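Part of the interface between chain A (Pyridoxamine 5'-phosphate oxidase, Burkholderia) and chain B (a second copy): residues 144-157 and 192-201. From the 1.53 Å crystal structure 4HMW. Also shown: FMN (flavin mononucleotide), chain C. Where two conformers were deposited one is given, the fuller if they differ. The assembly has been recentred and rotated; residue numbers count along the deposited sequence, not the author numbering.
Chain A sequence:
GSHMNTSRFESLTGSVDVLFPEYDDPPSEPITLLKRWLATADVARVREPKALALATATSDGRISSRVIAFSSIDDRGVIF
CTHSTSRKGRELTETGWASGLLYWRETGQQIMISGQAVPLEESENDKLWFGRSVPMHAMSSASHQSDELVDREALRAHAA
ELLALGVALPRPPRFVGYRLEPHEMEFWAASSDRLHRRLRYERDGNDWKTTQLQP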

ATOM      1  N   HIS A 144      10.087   3.557 -21.446  1.00 16.35           N
ATOM      2  CA  HIS A 144      11.097   3.451 -20.415  1.00 17.34           C
ATOM      3  C   HIS A 144      10.472   3.925 -19.117  1.00 15.67           C
ATOM      4  O   HIS A 144      10.454   5.119 -18.797  1.00 15.30           O
ATOM      5  CB  HIS A 144      12.336   4.247 -20.821  1.00 19.32           C
ATOM      6  CG  HIS A 144      13.020   3.691 -22.035  1.00 21.78           C
ATOM      7  ND1 HIS A 144      14.070   2.810 -21.953  1.00 24.23           N
ATOM      8  CD2 HIS A 144      12.771   3.852 -23.353  1.00 23.80           C
ATOM      9  CE1 HIS A 144      14.474   2.485 -23.169  1.00 25.43           C
ATOM     10  NE2 HIS A 144      13.704   3.102 -24.039  1.00 25.38           N
ATOM     11  N   GLN A 145       9.923   2.953 -18.401  1.00 16.13           N
ATOM     12  CA  GLN A 145       9.097   3.185 -17.256  1.00 14.45           C
ATOM     13  C   GLN A 145       9.694   4.174 -16.268  1.00 12.22           C
ATOM     14  O   GLN A 145      10.822   4.008 -15.810  1.00 15.43           O
ATOM     15  CB  GLN A 145       8.787   1.831 -16.585  1.00 16.87           C
ATOM     16  CG  GLN A 145       7.768   1.890 -15.474  1.00 16.52           C
ATOM     17  CD  GLN A 145       7.517   0.508 -14.877  1.00 17.37           C
ATOM     18  OE1 GLN A 145       8.418  -0.105 -14.275  1.00 17.23           O
ATOM     19  NE2 GLN A 145       6.303  -0.016 -15.086  1.00 17.19           N
ATOM     20  N   SER A 146       8.935   5.224 -15.989  1.00 14.15           N
ATOM     21  CA  SER A 146       9.292   6.231 -14.992  1.00 14.42           C
ATOM     22  C   SER A 146      10.277   7.322 -15.439  1.00 16.52           C
ATOM     23  O   SER A 146      10.470   8.297 -14.715  1.00 19.56           O
ATOM     24  CB  SER A 146       9.704   5.617 -13.642  1.00 16.45           C
ATOM     25  OG  SER A 146       8.733   4.680 -13.278  1.00 18.20           O
ATOM     26  N   ASP A 147      10.886   7.162 -16.607  1.00 14.91           N
ATOM     27  CA  ASP A 147      11.598   8.272 -17.242  1.00 17.44           C
ATOM     28  C   ASP A 147      10.585   9.357 -17.604  1.00 17.14           C
ATOM     29  O   ASP A 147       9.378   9.089 -17.773  1.00 16.09           O
ATOM     30  CB  ASP A 147      12.308   7.811 -18.520  1.00 20.08           C
ATOM     31  CG  ASP A 147      13.529   6.922 -18.261  1.00 27.28           C
ATOM     32  OD1 ASP A 147      13.775   6.483 -17.103  1.00 30.04           O
ATOM     33  OD2 ASP A 147      14.253   6.640 -19.260  1.00 29.72           O
ATOM     34  N   GLU A 148      11.062  10.584 -17.738  1.00 17.90           N
ATOM     35  CA  GLU A 148      10.219  11.668 -18.174  1.00 18.48           C
ATOM     36  C   GLU A 148       9.631  11.363 -19.555  1.00 18.51           C
ATOM     37  O   GLU A 148      10.316  10.876 -20.460  1.00 17.70           O
ATOM     38  CB  GLU A 148      10.989  12.977 -18.200  1.00 21.26           C
ATOM     39  CG  GLU A 148      10.089  14.132 -18.596  1.00 25.09           C
ATOM     40  CD  GLU A 148      10.678  15.532 -18.338  1.00 29.86           C
ATOM     41  OE1 GLU A 148      11.869  15.656 -17.994  1.00 33.55           O
ATOM     42  OE2 GLU A 148       9.923  16.519 -18.465  1.00 28.76           O
ATOM     43  N   LEU A 149       8.332  11.606 -19.681  1.00 18.93           N
ATOM     44  CA  LEU A 149       7.651  11.513 -20.953  1.00 17.55           C
ATOM     45  C   LEU A 149       7.849  12.803 -21.717  1.00 21.82           C
ATOM     46  O   LEU A 149       7.401  13.866 -21.279  1.00 25.98           O
ATOM     47  CB  LEU A 149       6.167  11.268 -20.706  1.00 17.83           C
ATOM     48  CG  LEU A 149       5.292  11.231 -21.969  1.00 20.86           C
ATOM     49  CD1 LEU A 149       5.657  10.064 -22.864  1.00 21.21           C
ATOM     50  CD2 LEU A 149       3.854  11.130 -21.559  1.00 22.10           C
ATOM     51  N   VAL A 150       8.520  12.683 -22.858  1.00 24.18           N
ATOM     52  CA  VAL A 150       8.823  13.802 -23.725  1.00 29.16           C
ATOM     53  C   VAL A 150       7.660  14.133 -24.673  1.00 28.19           C
ATOM     54  O   VAL A 150       7.338  15.301 -24.879  1.00 28.62           O
ATOM     55  CB  VAL A 150      10.075  13.487 -24.586  1.00 33.12           C
ATOM     56  CG1 VAL A 150      10.344  14.600 -25.559  1.00 34.79           C
ATOM     57  CG2 VAL A 150      11.289  13.245 -23.714  1.00 35.01           C
ATOM     58  N   ASP A 151       7.026  13.102 -25.232  1.00 25.81           N
ATOM     59  CA  ASP A 151       6.041  13.319 -26.287  1.00 26.09           C
ATOM     60  C   ASP A 151       5.075  12.140 -26.258  1.00 23.29           C
ATOM     61  O   ASP A 151       5.446  11.041 -26.619  1.00 21.16           O
ATOM     62  CB  ASP A 151       6.810  13.412 -27.604  1.00 30.13           C
ATOM     63  CG  ASP A 151       5.939  13.658 -28.812  1.00 34.16           C
ATOM     64  OD1 ASP A 151       4.710  13.471 -28.773  1.00 33.62           O
ATOM     65  OD2 ASP A 151       6.530  14.020 -29.856  1.00 37.35           O
ATOM     66  N   ARG A 152       3.868  12.370 -25.751  1.00 21.96           N
ATOM     67  CA  ARG A 152       2.843  11.336 -25.635  1.00 20.18           C
ATOM     68  C   ARG A 152       2.530  10.698 -26.991  1.00 16.92           C
ATOM     69  O   ARG A 152       2.452   9.473 -27.104  1.00 18.05           O
ATOM     70  CB  ARG A 152       1.565  11.952 -25.070  1.00 24.05           C
ATOM     71  CG  ARG A 152       0.422  10.963 -24.797  1.00 27.71           C
ATOM     72  CD  ARG A 152      -0.874  11.666 -24.322  1.00 34.53           C
ATOM     73  NE  ARG A 152      -0.640  13.037 -23.956  1.00 40.81           N
ATOM     74  CZ  ARG A 152      -1.569  13.886 -23.518  1.00 42.49           C
ATOM     75  NH1 ARG A 152      -2.843  13.527 -23.417  1.00 43.04           N
ATOM     76  NH2 ARG A 152      -1.198  15.107 -23.178  1.00 43.54           N
ATOM     77  N   GLU A 153       2.388  11.531 -28.019  1.00 19.93           N
ATOM     78  CA  GLU A 153       1.957  11.037 -29.324  1.00 21.06           C
ATOM     79  C   GLU A 153       3.052  10.144 -29.907  1.00 19.46           C
ATOM     80  O   GLU A 153       2.776   9.076 -30.486  1.00 18.88           O
ATOM     81  CB  GLU A 153       1.598  12.197 -30.272  1.00 25.95           C
ATOM     82  CG  GLU A 153       0.238  12.851 -29.897  1.00 34.04           C
ATOM     83  CD  GLU A 153      -0.177  14.038 -30.760  1.00 43.75           C
ATOM     84  OE1 GLU A 153       0.550  14.410 -31.725  1.00 46.35           O
ATOM     85  OE2 GLU A 153      -1.265  14.599 -30.468  1.00 47.76           O
ATOM     86  N   ALA A 154       4.311  10.548 -29.713  1.00 18.00           N
ATOM     87  CA  ALA A 154       5.417   9.752 -30.242  1.00 17.85           C
ATOM     88  C   ALA A 154       5.485   8.377 -29.559  1.00 18.64           C
ATOM     89  O   ALA A 154       5.822   7.370 -30.194  1.00 19.38           O
ATOM     90  CB  ALA A 154       6.739  10.487 -30.097  1.00 18.92           C
ATOM     91  N   LEU A 155       5.207   8.332 -28.252  1.00 15.40           N
ATOM     92  CA  LEU A 155       5.301   7.061 -27.552  1.00 16.68           C
ATOM     93  C   LEU A 155       4.161   6.142 -27.984  1.00 15.70           C
ATOM     94  O   LEU A 155       4.368   4.958 -28.203  1.00 15.42           O
ATOM     95  CB  LEU A 155       5.331   7.280 -26.033  1.00 14.69           C
ATOM     96  CG  LEU A 155       5.288   6.004 -25.176  1.00 17.27           C
ATOM     97  CD1 LEU A 155       6.421   5.049 -25.526  1.00 18.92           C
ATOM     98  CD2 LEU A 155       5.336   6.348 -23.684  1.00 16.67           C
ATOM     99  N   ARG A 156       2.953   6.687 -28.128  1.00 15.10           N
ATOM    100  CA  ARG A 156       1.846   5.893 -28.665  1.00 16.15           C
ATOM    101  C   ARG A 156       2.196   5.334 -30.031  1.00 16.84           C
ATOM    102  O   ARG A 156       1.938   4.170 -30.321  1.00 16.68           O
ATOM    103  CB  ARG A 156       0.600   6.750 -28.833  1.00 17.63           C
ATOM    104  CG  ARG A 156      -0.088   7.121 -27.620  1.00 20.82           C
ATOM    105  CD  ARG A 156      -1.475   7.615 -28.032  1.00 23.78           C
ATOM    106  NE  ARG A 156      -2.280   8.034 -26.885  1.00 24.11           N
ATOM    107  CZ  ARG A 156      -2.769   9.254 -26.709  1.00 24.80           C
ATOM    108  NH1 ARG A 156      -2.515  10.219 -27.590  1.00 21.38           N
ATOM    109  NH2 ARG A 156      -3.490   9.522 -25.618  1.00 27.43           N
ATOM    110  N   ALA A 157       2.717   6.176 -30.911  1.00 16.15           N
ATOM    111  CA  ALA A 157       2.989   5.716 -32.268  1.00 14.74           C
ATOM    112  C   ALA A 157       4.072   4.632 -32.270  1.00 15.37           C
ATOM    113  O   ALA A 157       3.996   3.695 -33.032  1.00 17.28           O
ATOM    114  CB  ALA A 157       3.382   6.889 -33.170  1.00 17.17           C
TER
ATOM    115  N   SER B 192      -6.861   2.884 -21.580  1.00 19.95           N
ATOM    116  CA  SER B 192      -7.054   1.628 -22.302  1.00 22.69           C
ATOM    117  C   SER B 192      -5.952   1.325 -23.325  1.00 22.12           C
ATOM    118  O   SER B 192      -5.736   0.146 -23.631  1.00 25.38           O
ATOM    119  CB  SER B 192      -8.441   1.558 -22.932  1.00 25.03           C
ATOM    120  OG  SER B 192      -8.605   2.578 -23.900  1.00 28.07           O
ATOM    121  N   ASP B 193      -5.285   2.349 -23.877  1.00 20.34           N
ATOM    122  CA  ASP B 193      -4.198   2.117 -24.845  1.00 22.44           C
ATOM    123  C   ASP B 193      -2.860   1.847 -24.131  1.00 21.33           C
ATOM    124  O   ASP B 193      -1.831   1.771 -24.781  1.00 21.99           O
ATOM    125  CB  ASP B 193      -4.073   3.273 -25.905  1.00 23.58           C
ATOM    126  CG  ASP B 193      -3.687   4.638 -25.300  1.00 24.82           C
ATOM    127  OD1 ASP B 193      -3.341   4.733 -24.098  1.00 23.00           O
ATOM    128  OD2 ASP B 193      -3.774   5.651 -26.046  1.00 26.55           O
ATOM    129  N   ARG B 194      -2.917   1.732 -22.796  1.00 20.60           N
ATOM    130  CA  ARG B 194      -1.758   1.404 -21.946  0.62 20.29           C
ATOM    131  C   ARG B 194      -0.772   2.558 -21.734  1.00 19.12           C
ATOM    132  O   ARG B 194       0.210   2.418 -20.998  1.00 17.89           O
ATOM    133  CB  ARG B 194      -0.997   0.162 -22.470  0.62 23.14           C
ATOM    134  CG  ARG B 194      -1.806  -1.146 -22.392  0.62 26.54           C
ATOM    135  CD  ARG B 194      -1.012  -2.347 -22.843  0.62 29.58           C
ATOM    136  NE  ARG B 194      -1.849  -3.541 -22.905  0.62 31.49           N
ATOM    137  CZ  ARG B 194      -1.887  -4.498 -21.981  0.62 31.25           C
ATOM    138  NH1 ARG B 194      -1.128  -4.429 -20.902  0.62 29.02           N
ATOM    139  NH2 ARG B 194      -2.683  -5.539 -22.157  0.62 31.78           N
ATOM    140  N   LEU B 195      -1.013   3.720 -22.354  1.00 18.04           N
ATOM    141  CA  LEU B 195      -0.143   4.868 -22.091  1.00 15.40           C
ATOM    142  C   LEU B 195      -0.768   5.599 -20.906  1.00 15.18           C
ATOM    143  O   LEU B 195      -1.455   6.635 -21.042  1.00 15.62           O
ATOM    144  CB  LEU B 195       0.014   5.774 -23.324  1.00 17.78           C
ATOM    145  CG  LEU B 195       1.383   6.476 -23.346  1.00 18.19           C
ATOM    146  CD1 LEU B 195       1.637   7.207 -24.637  1.00 18.80           C
ATOM    147  CD2 LEU B 195       1.563   7.402 -22.169  1.00 18.61           C
ATOM    148  N   HIS B 196      -0.559   5.041 -19.724  1.00 13.45           N
ATOM    149  CA  HIS B 196      -1.235   5.582 -18.553  1.00 13.10           C
ATOM    150  C   HIS B 196      -0.788   7.013 -18.283  1.00 14.27           C
ATOM    151  O   HIS B 196       0.355   7.370 -18.594  1.00 14.61           O
ATOM    152  CB  HIS B 196      -0.900   4.692 -17.352  1.00 14.12           C
ATOM    153  CG  HIS B 196      -1.182   3.254 -17.593  1.00 13.86           C
ATOM    154  ND1 HIS B 196      -2.406   2.822 -18.050  1.00 14.57           N
ATOM    155  CD2 HIS B 196      -0.409   2.151 -17.480  1.00 13.52           C
ATOM    156  CE1 HIS B 196      -2.391   1.505 -18.173  1.00 16.29           C
ATOM    157  NE2 HIS B 196      -1.184   1.072 -17.846  1.00 15.13           N
ATOM    158  N   ARG B 197      -1.669   7.815 -17.683  1.00 14.75           N
ATOM    159  CA  ARG B 197      -1.376   9.202 -17.334  1.00 13.12           C
ATOM    160  C   ARG B 197      -0.676   9.213 -16.001  1.00 12.00           C
ATOM    161  O   ARG B 197      -1.232   8.739 -15.021  1.00 14.26           O
ATOM    162  CB  ARG B 197      -2.671  10.020 -17.194  1.00 14.93           C
ATOM    163  CG  ARG B 197      -3.294  10.463 -18.472  1.00 16.67           C
ATOM    164  CD  ARG B 197      -4.048   9.387 -19.230  1.00 17.62           C
ATOM    165  NE  ARG B 197      -5.086   8.653 -18.496  1.00 15.28           N
ATOM    166  CZ  ARG B 197      -6.348   9.035 -18.326  1.00 17.35           C
ATOM    167  NH1 ARG B 197      -6.781  10.214 -18.738  1.00 18.90           N
ATOM    168  NH2 ARG B 197      -7.168   8.220 -17.700  1.00 16.40           N
ATOM    169  N   ARG B 198       0.526   9.774 -15.970  1.00 11.17           N
ATOM    170  CA  ARG B 198       1.355   9.805 -14.758  1.00 12.57           C
ATOM    171  C   ARG B 198       1.850  11.207 -14.545  1.00 11.82           C
ATOM    172  O   ARG B 198       2.572  11.736 -15.363  1.00 12.80           O
ATOM    173  CB  ARG B 198       2.561   8.884 -14.892  1.00 13.81           C
ATOM    174  CG  ARG B 198       2.219   7.395 -15.118  1.00 13.33           C
ATOM    175  CD  ARG B 198       3.478   6.561 -15.011  1.00 13.65           C
ATOM    176  NE  ARG B 198       4.032   6.614 -13.660  1.00 13.54           N
ATOM    177  CZ  ARG B 198       5.200   6.078 -13.285  1.00 13.27           C
ATOM    178  NH1 ARG B 198       5.968   5.458 -14.167  1.00 15.17           N
ATOM    179  NH2 ARG B 198       5.590   6.182 -12.009  1.00 14.93           N
ATOM    180  N   LEU B 199       1.429  11.822 -13.440  1.00 14.12           N
ATOM    181  CA  LEU B 199       1.813  13.182 -13.108  1.00 14.20           C
ATOM    182  C   LEU B 199       2.500  13.172 -11.769  1.00 13.91           C
ATOM    183  O   LEU B 199       1.899  12.838 -10.732  1.00 14.54           O
ATOM    184  CB  LEU B 199       0.554  14.073 -13.032  1.00 14.97           C
ATOM    185  CG  LEU B 199       0.805  15.543 -12.677  1.00 17.19           C
ATOM    186  CD1 LEU B 199       1.568  16.283 -13.779  1.00 18.58           C
ATOM    187  CD2 LEU B 199      -0.543  16.225 -12.412  1.00 17.99           C
ATOM    188  N   ARG B 200       3.759  13.560 -11.777  1.00 15.09           N
ATOM    189  CA  ARG B 200       4.571  13.637 -10.570  1.00 16.94           C
ATOM    190  C   ARG B 200       4.759  15.074 -10.103  1.00 15.99           C
ATOM    191  O   ARG B 200       5.082  15.941 -10.899  1.00 17.51           O
ATOM    192  CB  ARG B 200       5.945  12.993 -10.812  1.00 15.34           C
ATOM    193  CG  ARG B 200       6.937  13.268  -9.690  1.00 16.75           C
ATOM    194  CD  ARG B 200       8.339  12.763  -9.987  1.00 22.93           C
ATOM    195  NE  ARG B 200       8.457  11.327 -10.086  1.00 26.15           N
ATOM    196  CZ  ARG B 200       9.460  10.702 -10.720  1.00 28.32           C
ATOM    197  NH1 ARG B 200      10.401  11.405 -11.360  1.00 28.24           N
ATOM    198  NH2 ARG B 200       9.511   9.367 -10.750  1.00 29.83           N
ATOM    199  N   TYR B 201       4.484  15.305  -8.821  1.00 14.88           N
ATOM    200  CA  TYR B 201       4.806  16.554  -8.128  1.00 13.23           C
ATOM    201  C   TYR B 201       5.988  16.349  -7.194  1.00 14.36           C
ATOM    202  O   TYR B 201       5.994  15.410  -6.401  1.00 14.69           O
ATOM    203  CB  TYR B 201       3.678  17.004  -7.228  1.00 16.42           C
ATOM    204  CG  TYR B 201       2.504  17.694  -7.901  1.00 17.52           C
ATOM    205  CD1 TYR B 201       1.525  16.956  -8.566  1.00 17.93           C
ATOM    206  CD2 TYR B 201       2.359  19.082  -7.851  1.00 18.38           C
ATOM    207  CE1 TYR B 201       0.436  17.578  -9.151  1.00 18.10           C
ATOM    208  CE2 TYR B 201       1.283  19.716  -8.451  1.00 17.67           C
ATOM    209  CZ  TYR B 201       0.319  18.947  -9.097  1.00 18.95           C
ATOM    210  OH  TYR B 201      -0.776  19.525  -9.666  1.00 20.59           O
TER
HETATM  211  N1  FMN C 301       4.098  -1.854 -12.819  1.00 13.47           N
HETATM  212  C2  FMN C 301       5.066  -2.800 -13.012  1.00 14.23           C
HETATM  213  O2  FMN C 301       6.207  -2.469 -13.283  1.00 14.93           O
HETATM  214  N3  FMN C 301       4.768  -4.125 -12.850  1.00 13.55           N
HETATM  215  C4  FMN C 301       3.485  -4.523 -12.558  1.00 13.83           C
HETATM  216  O4  FMN C 301       3.253  -5.741 -12.425  1.00 16.82           O
HETATM  217  C4A FMN C 301       2.489  -3.569 -12.389  1.00 12.47           C
HETATM  218  N5  FMN C 301       1.184  -3.949 -12.128  1.00 13.19           N
HETATM  219  C5A FMN C 301       0.225  -2.952 -11.927  1.00 12.31           C
HETATM  220  C6  FMN C 301      -1.068  -3.328 -11.632  1.00 14.00           C
HETATM  221  C7  FMN C 301      -2.036  -2.372 -11.399  1.00 14.23           C
HETATM  222  C7M FMN C 301      -3.417  -2.830 -11.085  1.00 17.74           C
HETATM  223  C8  FMN C 301      -1.720  -1.023 -11.502  1.00 12.62           C
HETATM  224  C8M FMN C 301      -2.745   0.029 -11.236  1.00 14.77           C
HETATM  225  C9  FMN C 301      -0.425  -0.641 -11.794  1.00 12.18           C
HETATM  226  C9A FMN C 301       0.546  -1.602 -12.052  1.00 12.53           C
HETATM  227  N10 FMN C 301       1.880  -1.242 -12.377  1.00 10.80           N
HETATM  228  C10 FMN C 301       2.818  -2.230 -12.539  1.00 12.11           C
HETATM  229  C1' FMN C 301       2.345   0.161 -12.535  1.00 11.55           C
HETATM  230  C2' FMN C 301       2.933   0.701 -11.229  1.00 12.22           C
HETATM  231  O2' FMN C 301       1.906   1.011 -10.276  1.00 12.24           O
HETATM  232  C3' FMN C 301       3.789   1.949 -11.449  1.00 12.02           C
HETATM  233  O3' FMN C 301       2.987   2.923 -12.084  1.00 12.97           O
HETATM  234  C4' FMN C 301       5.058   1.635 -12.265  1.00 12.70           C
HETATM  235  O4' FMN C 301       5.478   0.310 -11.996  1.00 12.45           O
HETATM  236  C5' FMN C 301       6.147   2.671 -12.035  1.00 11.18           C
HETATM  237  O5' FMN C 301       6.437   2.777 -10.657  1.00 13.26           O
HETATM  238  P   FMN C 301       7.749   3.529 -10.142  1.00 13.61           P
HETATM  239  O1P FMN C 301       8.945   2.642 -10.431  1.00 14.09           O
HETATM  240  O2P FMN C 301       7.861   4.853 -10.912  1.00 13.39           O
HETATM  241  O3P FMN C 301       7.557   3.680  -8.672  1.00 14.87           O
HETATM  242  O   HOH W   1      12.100   8.084 -12.081  1.00 42.49           O
HETATM  243  O   HOH W   2      11.866  10.360 -13.852  1.00 43.86           O
HETATM  244  O   HOH W   3      -3.333   7.363 -23.426  1.00 23.92           O

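Interfaces between identical subunits often combine an apolar contact with polar contacts whose side chains must reach their partners in particular conformations, and this part of the pyridoxamine 5'-phosphate oxidase dimer is a compact example. Chain A contributes a type II turn, His A144 to Asp A147, and, after a loop, the first turns of a helix; chain B contributes a loop that runs into a strand at Arg B197. The backbones keep their distance, with CA atoms 6.9 Å apart at Arg A156 and Leu B195 and 8.7 Å apart at Ser A146 and Arg B198, so side chains do most of the bridging.

Leu B195 holds the apolar centre. Its CA-to-CB bond points toward chain A, and with both chi angles near t (-150° and 172°) the side chain extends to the helix. Leu B195 CD1 lies 3.4 Å from Arg A156 CG and 3.9 Å from Leu A155 CG on the helix, while Leu B195 CD2 lies 4.4 Å from Leu A149 CD2 in the loop before it. The aliphatic part of Arg A156 thus serves as hydrophobic surface while its charged end does separate work. That arginine leaves its CA sideways, with chi1 m and chi2 and chi3 t, a course that brings its end nearer to chain B: NE donates to Asp B193 OD2 at 2.9 Å within a salt bridge. Asp B193, at chi1 p, also turns back on its own loop, OD1 accepting from Leu B195 N at 3.1 Å. Water 3 ties the group together, accepting from Arg A156 NH2 and donating to Asp B193 OD1 and Leu B195 O.

The helix that presents Arg A156 and Leu A155 is capped by Asp A151, whose OD1 accepts from Ala A154 N at 3.1 Å, satisfying an amide that has no helical carbonyl partner so early in the helix.

At the turn, the cofactor joins the chains. The CA-to-CB bond of Arg B198 points toward chain A, and the side chain bends at chi3 (p, 65°) between a t chi2 and a t chi4. Its NH1 donates to Ser A146 OG at 3.0 Å, near the guanidinium plane, and NH2 donates to FMN O2P at 2.9 Å. Ser A146, at chi1 m, donates in turn, its OG bonding to FMN O2P at 2.5 Å; one hydroxyl therefore both accepts from chain B and donates to the phosphate. Gln A145, extended through chi1 and chi2, reaches the flavin instead, NE2 donating to FMN O2 at 3.0 Å. Arg B200 is linked to Ser A146 O through waters 1 and 2, each accepting from the guanidinium and donating to the carbonyl.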